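Local coordinates for protein alanine racemase (Enterococcus faecalis, PDB 3E6E) that belongs to the alanine racemase family, with an N-terminal TIM-barrel domain, a C-terminal beta domain and two chains in the assembly, at residues 103-116 and 150-164. The protein carries 1 engineered substitution. Residues are numbered along the deposited sequence; the frame is centred on the assembly and turned at random.
Sequences SVTVATQEWLEAAL and QAVRFVQSHKEFLWE
Gln109 and Phe154 both hold CG anti to the backbone N (chi1 -174° and -177°), and a bend at chi2 of Gln109 completes the approach. It brings NE2, the nitrogen end of the Gln109 amide, over one face of the Phe154 ring. NE2 of Gln109 lies 3.4 Å from CD2 of Phe154, near the rim, with the amide and ring planes well tilted from each other. His158 CD2 sits over the opposite face of the same ring. The other end of the amide, OE1 of Gln109, rests 3.3 Å from CA of Ala151. Farther along the helices the packing is mostly apolar. Leu112 points toward helix 150-158, and its CD2 touches CG2 of Val155 at 3.6 Å. CD2 of Leu112 also makes a CH-pi contact over a face of Phe161, 4.2 Å from the ring centroid. Leu116 crosses His158 at about a right angle and puts CG over the imidazole face. CB of Leu116 packs 3.8 Å from CZ of Phe161. Away from the helices, OG of Ser103 donates a hydrogen bond of 2.9 Å to OE1 of Glu164, from above the carboxylate plane. Arg128 forms a salt bridge with OE2 of that carboxylate, and NE2 of His130 is hydrogen-bonded to its OE1. Helices 109-116 and 150-158 run nearly parallel, 11° apart, with axes 10.5 Å from each other. This is the side-by-side packing of outer helices in a TIM barrel.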
ATOM      1  N   SER A 103      13.999   1.655  23.956  1.00 23.78           N
ATOM      2  CA  SER A 103      14.982   0.594  23.925  1.00 24.69           C
ATOM      3  C   SER A 103      15.352   0.396  22.455  1.00 23.66           C
ATOM      4  O   SER A 103      14.494   0.468  21.578  1.00 23.01           O
ATOM      5  CB  SER A 103      14.392  -0.678  24.509  1.00 26.47           C
ATOM      6  OG  SER A 103      14.064  -0.481  25.874  1.00 30.08           O
ATOM      7  N   VAL A 104      16.632   0.163  22.192  1.00 23.23           N
ATOM      8  CA  VAL A 104      17.108  -0.018  20.828  1.00 23.18           C
ATOM      9  C   VAL A 104      17.804  -1.351  20.623  1.00 23.00           C
ATOM     10  O   VAL A 104      18.362  -1.936  21.555  1.00 21.89           O
ATOM     11  CB  VAL A 104      18.113   1.082  20.425  1.00 23.27           C
ATOM     12  CG1 VAL A 104      17.494   2.456  20.623  1.00 24.23           C
ATOM     13  CG2 VAL A 104      19.389   0.945  21.248  1.00 23.70           C
ATOM     14  N   THR A 105      17.778  -1.820  19.385  1.00 22.67           N
ATOM     15  CA  THR A 105      18.431  -3.067  19.041  1.00 22.32           C
ATOM     16  C   THR A 105      19.835  -2.702  18.611  1.00 20.53           C
ATOM     17  O   THR A 105      20.061  -1.622  18.085  1.00 19.48           O
ATOM     18  CB  THR A 105      17.694  -3.769  17.883  1.00 23.40           C
ATOM     19  OG1 THR A 105      16.343  -4.041  18.288  1.00 24.59           O
ATOM     20  CG2 THR A 105      18.389  -5.075  17.512  1.00 21.81           C
ATOM     21  N   VAL A 106      20.783  -3.588  18.865  1.00 21.27           N
ATOM     22  CA  VAL A 106      22.168  -3.353  18.477  1.00 23.58           C
ATOM     23  C   VAL A 106      22.730  -4.671  17.968  1.00 23.71           C
ATOM     24  O   VAL A 106      22.675  -5.688  18.663  1.00 23.38           O
ATOM     25  CB  VAL A 106      23.008  -2.815  19.679  1.00 24.39           C
ATOM     26  CG1 VAL A 106      22.656  -3.556  20.935  1.00 25.78           C
ATOM     27  CG2 VAL A 106      24.483  -2.975  19.392  1.00 25.36           C
ATOM     28  N   ALA A 107      23.254  -4.658  16.747  1.00 23.94           N
ATOM     29  CA  ALA A 107      23.779  -5.877  16.149  1.00 23.63           C
ATOM     30  C   ALA A 107      25.254  -5.827  15.761  1.00 24.53           C
ATOM     31  O   ALA A 107      25.724  -6.656  14.980  1.00 26.02           O
ATOM     32  CB  ALA A 107      22.939  -6.241  14.938  1.00 22.33           C
ATOM     33  N   THR A 108      25.985  -4.858  16.294  1.00 24.97           N
ATOM     34  CA  THR A 108      27.407  -4.748  16.005  1.00 26.25           C
ATOM     35  C   THR A 108      28.167  -4.028  17.112  1.00 26.76           C
ATOM     36  O   THR A 108      27.607  -3.227  17.853  1.00 26.60           O
ATOM     37  CB  THR A 108      27.662  -4.017  14.676  1.00 26.71           C
ATOM     38  OG1 THR A 108      26.779  -2.894  14.571  1.00 27.27           O
ATOM     39  CG2 THR A 108      27.459  -4.960  13.500  1.00 25.51           C
ATOM     40  N   GLN A 109      29.456  -4.327  17.214  1.00 29.01           N
ATOM     41  CA  GLN A 109      30.322  -3.729  18.228  1.00 28.43           C
ATOM     42  C   GLN A 109      30.600  -2.302  17.817  1.00 28.50           C
ATOM     43  O   GLN A 109      30.539  -1.387  18.632  1.00 28.77           O
ATOM     44  CB  GLN A 109      31.639  -4.515  18.318  1.00 29.33           C
ATOM     45  CG  GLN A 109      32.597  -4.103  19.439  1.00 29.49           C
ATOM     46  CD  GLN A 109      32.010  -4.307  20.823  1.00 27.97           C
ATOM     47  OE1 GLN A 109      31.566  -5.407  21.168  1.00 27.88           O
ATOM     48  NE2 GLN A 109      32.003  -3.243  21.624  1.00 26.73           N
ATOM     49  N   GLU A 110      30.898  -2.121  16.538  1.00 29.48           N
ATOM     50  CA  GLU A 110      31.184  -0.801  16.004  1.00 30.93           C
ATOM     51  C   GLU A 110      30.174   0.244  16.493  1.00 31.30           C
ATOM     52  O   GLU A 110      30.563   1.268  17.068  1.00 31.76           O
ATOM     53  CB  GLU A 110      31.219  -0.850  14.466  1.00 32.42           C
ATOM     54  CG  GLU A 110      30.428  -1.995  13.812  1.00 35.16           C
ATOM     55  CD  GLU A 110      31.193  -3.324  13.739  1.00 38.35           C
ATOM     56  OE1 GLU A 110      31.156  -4.112  14.713  1.00 39.66           O
ATOM     57  OE2 GLU A 110      31.834  -3.586  12.696  1.00 37.84           O
ATOM     58  N   TRP A 111      28.885  -0.033  16.282  1.00 29.96           N
ATOM     59  CA  TRP A 111      27.800   0.869  16.689  1.00 28.87           C
ATOM     60  C   TRP A 111      27.902   1.266  18.163  1.00 29.56           C
ATOM     61  O   TRP A 111      27.964   2.451  18.499  1.00 29.62           O
ATOM     62  CB  TRP A 111      26.432   0.204  16.453  1.00 25.66           C
ATOM     63  CG  TRP A 111      25.232   1.144  16.523  1.00 22.15           C
ATOM     64  CD1 TRP A 111      24.696   1.866  15.492  1.00 22.35           C
ATOM     65  CD2 TRP A 111      24.429   1.448  17.679  1.00 19.98           C
ATOM     66  NE1 TRP A 111      23.614   2.595  15.930  1.00 21.24           N
ATOM     67  CE2 TRP A 111      23.428   2.358  17.266  1.00 19.59           C
ATOM     68  CE3 TRP A 111      24.459   1.040  19.017  1.00 18.75           C
ATOM     69  CZ2 TRP A 111      22.463   2.868  18.146  1.00 18.31           C
ATOM     70  CZ3 TRP A 111      23.495   1.549  19.894  1.00 19.83           C
ATOM     71  CH2 TRP A 111      22.510   2.454  19.450  1.00 17.67           C
ATOM     72  N   LEU A 112      27.901   0.260  19.032  1.00 29.64           N
ATOM     73  CA  LEU A 112      27.984   0.461  20.476  1.00 30.53           C
ATOM     74  C   LEU A 112      29.073   1.444  20.916  1.00 32.38           C
ATOM     75  O   LEU A 112      28.796   2.415  21.619  1.00 31.40           O
ATOM     76  CB  LEU A 112      28.206  -0.886  21.171  1.00 28.87           C
ATOM     77  CG  LEU A 112      26.982  -1.744  21.474  1.00 26.30           C
ATOM     78  CD1 LEU A 112      27.419  -3.137  21.896  1.00 27.45           C
ATOM     79  CD2 LEU A 112      26.171  -1.079  22.567  1.00 25.30           C
ATOM     80  N   GLU A 113      30.310   1.184  20.506  1.00 34.12           N
ATOM     81  CA  GLU A 113      31.418   2.052  20.882  1.00 35.92           C
ATOM     82  C   GLU A 113      31.261   3.434  20.265  1.00 36.95           C
ATOM     83  O   GLU A 113      31.882   4.405  20.710  1.00 36.57           O
ATOM     84  CB  GLU A 113      32.754   1.425  20.474  1.00 35.86           C
ATOM     85  CG  GLU A 113      32.982   1.259  18.994  1.00 36.77           C
ATOM     86  CD  GLU A 113      34.030   0.201  18.715  1.00 37.88           C
ATOM     87  OE1 GLU A 113      34.501   0.099  17.558  1.00 37.94           O
ATOM     88  OE2 GLU A 113      34.374  -0.544  19.663  1.00 38.44           O
ATOM     89  N   ALA A 114      30.411   3.521  19.248  1.00 37.75           N
ATOM     90  CA  ALA A 114      30.157   4.791  18.583  1.00 38.20           C
ATOM     91  C   ALA A 114      29.083   5.565  19.345  1.00 39.21           C
ATOM     92  O   ALA A 114      29.215   6.768  19.556  1.00 40.03           O
ATOM     93  CB  ALA A 114      29.720   4.554  17.150  1.00 37.46           C
ATOM     94  N   ALA A 115      28.023   4.876  19.757  1.00 39.52           N
ATOM     95  CA  ALA A 115      26.942   5.521  20.495  1.00 39.99           C
ATOM     96  C   ALA A 115      27.488   6.057  21.819  1.00 40.63           C
ATOM     97  O   ALA A 115      27.054   7.092  22.322  1.00 39.59           O
ATOM     98  CB  ALA A 115      25.813   4.523  20.749  1.00 37.93           C
ATOM     99  N   LEU A 116      28.458   5.336  22.369  1.00 42.60           N
ATOM    100  CA  LEU A 116      29.090   5.704  23.627  1.00 44.51           C
ATOM    101  C   LEU A 116      29.636   7.127  23.540  1.00 45.32           C
ATOM    102  O   LEU A 116      29.529   7.905  24.484  1.00 44.86           O
ATOM    103  CB  LEU A 116      30.208   4.700  23.941  1.00 45.20           C
ATOM    104  CG  LEU A 116      31.047   4.824  25.216  1.00 46.55           C
ATOM    105  CD1 LEU A 116      32.054   5.955  25.063  1.00 48.92           C
ATOM    106  CD2 LEU A 116      30.139   5.055  26.411  1.00 46.47           C
ATOM    107  N   GLN A 150      31.676 -10.305  23.934  1.00 36.20           N
ATOM    108  CA  GLN A 150      32.427  -9.063  23.796  1.00 35.89           C
ATOM    109  C   GLN A 150      31.474  -7.870  23.869  1.00 34.72           C
ATOM    110  O   GLN A 150      31.753  -6.873  24.538  1.00 34.70           O
ATOM    111  CB  GLN A 150      33.201  -9.061  22.459  1.00 36.23           C
ATOM    112  CG  GLN A 150      33.541  -7.675  21.924  1.00 40.39           C
ATOM    113  CD  GLN A 150      34.329  -7.700  20.619  1.00 43.19           C
ATOM    114  OE1 GLN A 150      33.902  -8.302  19.624  1.00 44.12           O
ATOM    115  NE2 GLN A 150      35.484  -7.033  20.614  1.00 43.46           N
ATOM    116  N   ALA A 151      30.344  -7.985  23.182  1.00 33.73           N
ATOM    117  CA  ALA A 151      29.352  -6.922  23.161  1.00 34.19           C
ATOM    118  C   ALA A 151      28.796  -6.719  24.565  1.00 34.49           C
ATOM    119  O   ALA A 151      28.704  -5.599  25.069  1.00 32.75           O
ATOM    120  CB  ALA A 151      28.231  -7.287  22.204  1.00 36.27           C
ATOM    121  N   VAL A 152      28.425  -7.823  25.194  1.00 35.30           N
ATOM    122  CA  VAL A 152      27.880  -7.774  26.532  1.00 37.33           C
ATOM    123  C   VAL A 152      28.855  -7.153  27.546  1.00 38.52           C
ATOM    124  O   VAL A 152      28.551  -6.135  28.174  1.00 38.53           O
ATOM    125  CB  VAL A 152      27.474  -9.189  26.986  1.00 37.15           C
ATOM    126  CG1 VAL A 152      27.002  -9.160  28.431  1.00 38.89           C
ATOM    127  CG2 VAL A 152      26.369  -9.717  26.086  1.00 36.79           C
ATOM    128  N   ARG A 153      30.030  -7.756  27.690  1.00 40.05           N
ATOM    129  CA  ARG A 153      31.024  -7.270  28.642  1.00 40.70           C
ATOM    130  C   ARG A 153      31.314  -5.795  28.422  1.00 39.83           C
ATOM    131  O   ARG A 153      31.708  -5.080  29.342  1.00 40.58           O
ATOM    132  CB  ARG A 153      32.317  -8.080  28.518  1.00 43.02           C
ATOM    133  CG  ARG A 153      33.162  -8.092  29.780  1.00 45.95           C
ATOM    134  CD  ARG A 153      34.247  -9.150  29.686  1.00 47.74           C
ATOM    135  NE  ARG A 153      35.214  -8.835  28.641  1.00 50.07           N
ATOM    136  CZ  ARG A 153      36.019  -7.773  28.657  1.00 50.92           C
ATOM    137  NH1 ARG A 153      35.980  -6.911  29.667  1.00 49.32           N
ATOM    138  NH2 ARG A 153      36.873  -7.578  27.661  1.00 51.83           N
ATOM    139  N   PHE A 154      31.104  -5.336  27.198  1.00 38.29           N
ATOM    140  CA  PHE A 154      31.354  -3.944  26.886  1.00 35.74           C
ATOM    141  C   PHE A 154      30.220  -3.101  27.425  1.00 34.46           C
ATOM    142  O   PHE A 154      30.440  -2.136  28.140  1.00 34.36           O
ATOM    143  CB  PHE A 154      31.486  -3.764  25.373  1.00 34.64           C
ATOM    144  CG  PHE A 154      31.810  -2.363  24.959  1.00 34.06           C
ATOM    145  CD1 PHE A 154      30.816  -1.394  24.897  1.00 35.17           C
ATOM    146  CD2 PHE A 154      33.114  -2.003  24.640  1.00 33.74           C
ATOM    147  CE1 PHE A 154      31.119  -0.081  24.518  1.00 36.94           C
ATOM    148  CE2 PHE A 154      33.432  -0.694  24.263  1.00 33.84           C
ATOM    149  CZ  PHE A 154      32.436   0.267  24.201  1.00 35.51           C
ATOM    150  N   VAL A 155      28.997  -3.479  27.083  1.00 34.01           N
ATOM    151  CA  VAL A 155      27.827  -2.746  27.526  1.00 32.69           C
ATOM    152  C   VAL A 155      27.722  -2.660  29.039  1.00 33.01           C
ATOM    153  O   VAL A 155      27.432  -1.595  29.581  1.00 32.50           O
ATOM    154  CB  VAL A 155      26.561  -3.380  26.957  1.00 31.92           C
ATOM    155  CG1 VAL A 155      25.337  -2.819  27.651  1.00 30.35           C
ATOM    156  CG2 VAL A 155      26.498  -3.111  25.466  1.00 31.27           C
ATOM    157  N   GLN A 156      27.948  -3.781  29.719  1.00 33.48           N
ATOM    158  CA  GLN A 156      27.889  -3.806  31.179  1.00 33.68           C
ATOM    159  C   GLN A 156      28.962  -2.890  31.743  1.00 33.85           C
ATOM    160  O   GLN A 156      28.915  -2.491  32.907  1.00 34.71           O
ATOM    161  CB  GLN A 156      28.152  -5.209  31.715  1.00 33.34           C
ATOM    162  CG  GLN A 156      27.118  -6.237  31.373  1.00 33.61           C
ATOM    163  CD  GLN A 156      27.455  -7.573  31.994  1.00 34.82           C
ATOM    164  OE1 GLN A 156      28.530  -8.127  31.740  1.00 35.25           O
ATOM    165  NE2 GLN A 156      26.548  -8.099  32.817  1.00 32.37           N
ATOM    166  N   SER A 157      29.932  -2.565  30.901  1.00 33.06           N
ATOM    167  CA  SER A 157      31.034  -1.723  31.310  1.00 32.10           C
ATOM    168  C   SER A 157      30.737  -0.245  31.452  1.00 31.58           C
ATOM    169  O   SER A 157      30.910   0.306  32.529  1.00 34.23           O
ATOM    170  CB  SER A 157      32.224  -1.884  30.348  1.00 32.04           C
ATOM    171  OG  SER A 157      32.796  -3.177  30.422  1.00 29.17           O
ATOM    172  N   HIS A 158      30.294   0.386  30.370  1.00 30.81           N
ATOM    173  CA  HIS A 158      30.494   1.818  30.182  1.00 30.77           C
ATOM    174  C   HIS A 158      29.433   2.625  30.922  1.00 32.30           C
ATOM    175  O   HIS A 158      29.693   3.738  31.381  1.00 34.70           O
ATOM    176  CB  HIS A 158      30.481   2.170  28.693  1.00 28.31           C
ATOM    177  CG  HIS A 158      31.784   1.920  28.001  1.00 28.60           C
ATOM    178  ND1 HIS A 158      32.883   2.737  28.165  1.00 30.10           N
ATOM    179  CD2 HIS A 158      32.165   0.944  27.143  1.00 28.48           C
ATOM    180  CE1 HIS A 158      33.885   2.274  27.437  1.00 30.00           C
ATOM    181  NE2 HIS A 158      33.475   1.188  26.808  1.00 28.86           N
ATOM    182  N   LYS A 159      28.237   2.057  31.035  1.00 32.62           N
ATOM    183  CA  LYS A 159      27.324   2.400  32.119  1.00 33.19           C
ATOM    184  C   LYS A 159      26.559   3.688  31.835  1.00 33.30           C
ATOM    185  O   LYS A 159      25.756   4.137  32.654  1.00 31.83           O
ATOM    186  CB  LYS A 159      28.106   2.710  33.398  1.00 34.19           C
ATOM    187  CG  LYS A 159      27.762   4.052  34.025  1.00 37.09           C
ATOM    188  CD  LYS A 159      28.707   5.143  33.548  1.00 40.07           C
ATOM    189  CE  LYS A 159      30.080   5.003  34.186  1.00 41.12           C
ATOM    190  NZ  LYS A 159      30.689   3.674  33.905  1.00 41.63           N
ATOM    191  N   GLU A 160      26.811   4.277  30.671  1.00 34.08           N
ATOM    192  CA  GLU A 160      25.852   5.041  29.883  1.00 34.70           C
ATOM    193  C   GLU A 160      24.824   4.125  29.227  1.00 33.55           C
ATOM    194  O   GLU A 160      23.767   4.577  28.786  1.00 32.88           O
ATOM    195  CB  GLU A 160      26.573   5.870  28.818  1.00 36.38           C
ATOM    196  CG  GLU A 160      27.376   7.034  29.376  1.00 40.82           C
ATOM    197  CD  GLU A 160      28.871   6.837  29.221  1.00 42.29           C
ATOM    198  OE1 GLU A 160      29.572   7.820  28.901  1.00 43.35           O
ATOM    199  OE2 GLU A 160      29.346   5.698  29.419  1.00 43.71           O
ATOM    200  N   PHE A 161      25.141   2.836  29.166  1.00 31.70           N
ATOM    201  CA  PHE A 161      24.227   1.850  28.611  1.00 29.05           C
ATOM    202  C   PHE A 161      23.483   1.205  29.778  1.00 28.49           C
ATOM    203  O   PHE A 161      23.673   1.584  30.931  1.00 27.77           O
ATOM    204  CB  PHE A 161      25.010   0.760  27.867  1.00 25.62           C
ATOM    205  CG  PHE A 161      25.837   1.267  26.718  1.00 24.71           C
ATOM    206  CD1 PHE A 161      25.230   1.761  25.565  1.00 25.04           C
ATOM    207  CD2 PHE A 161      27.223   1.236  26.778  1.00 23.15           C
ATOM    208  CE1 PHE A 161      25.990   2.213  24.497  1.00 23.83           C
ATOM    209  CE2 PHE A 161      27.992   1.688  25.710  1.00 24.03           C
ATOM    210  CZ  PHE A 161      27.375   2.177  24.568  1.00 24.20           C
ATOM    211  N   LEU A 162      22.636   0.229  29.467  1.00 28.46           N
ATOM    212  CA  LEU A 162      21.918  -0.517  30.490  1.00 27.27           C
ATOM    213  C   LEU A 162      21.846  -2.001  30.144  1.00 27.19           C
ATOM    214  O   LEU A 162      21.992  -2.859  31.014  1.00 27.58           O
ATOM    215  CB  LEU A 162      20.508   0.047  30.677  1.00 25.34           C
ATOM    216  CG  LEU A 162      19.549  -0.786  31.529  1.00 24.45           C
ATOM    217  CD1 LEU A 162      20.182  -1.128  32.870  1.00 21.13           C
ATOM    218  CD2 LEU A 162      18.231  -0.054  31.727  1.00 22.42           C
ATOM    219  N   TRP A 163      21.621  -2.295  28.868  1.00 26.28           N
ATOM    220  CA  TRP A 163      21.407  -3.667  28.424  1.00 27.20           C
ATOM    221  C   TRP A 163      20.174  -4.400  28.942  1.00 26.96           C
ATOM    222  O   TRP A 163      20.275  -5.261  29.817  1.00 28.06           O
ATOM    223  CB  TRP A 163      22.622  -4.535  28.757  1.00 26.58           C
ATOM    224  CG  TRP A 163      22.529  -5.929  28.217  1.00 26.92           C
ATOM    225  CD1 TRP A 163      22.013  -6.310  27.012  1.00 27.45           C
ATOM    226  CD2 TRP A 163      22.966  -7.131  28.862  1.00 28.34           C
ATOM    227  NE1 TRP A 163      22.102  -7.674  26.869  1.00 28.70           N
ATOM    228  CE2 TRP A 163      22.684  -8.202  27.991  1.00 28.64           C
ATOM    229  CE3 TRP A 163      23.572  -7.413  30.092  1.00 28.37           C
ATOM    230  CZ2 TRP A 163      22.984  -9.526  28.310  1.00 27.31           C
ATOM    231  CZ3 TRP A 163      23.867  -8.727  30.405  1.00 27.60           C
ATOM    232  CH2 TRP A 163      23.573  -9.765  29.518  1.00 26.58           C
ATOM    233  N   GLU A 164      19.013  -4.054  28.398  1.00 26.12           N
ATOM    234  CA  GLU A 164      17.754  -4.541  28.897  1.00 25.61           C
ATOM    235  C   GLU A 164      17.562  -5.993  28.538  1.00 24.90           C
ATOM    236  O   GLU A 164      16.812  -6.698  29.210  1.00 26.06           O
ATOM    237  CB  GLU A 164      16.622  -3.712  28.317  1.00 27.59           C
ATOM    238  CG  GLU A 164      15.719  -3.120  29.351  1.00 27.98           C
ATOM    239  CD  GLU A 164      14.783  -2.118  28.748  1.00 29.02           C
ATOM    240  OE1 GLU A 164      13.948  -2.522  27.907  1.00 27.36           O
ATOM    241  OE2 GLU A 164      14.899  -0.927  29.110  1.00 30.59           O
TER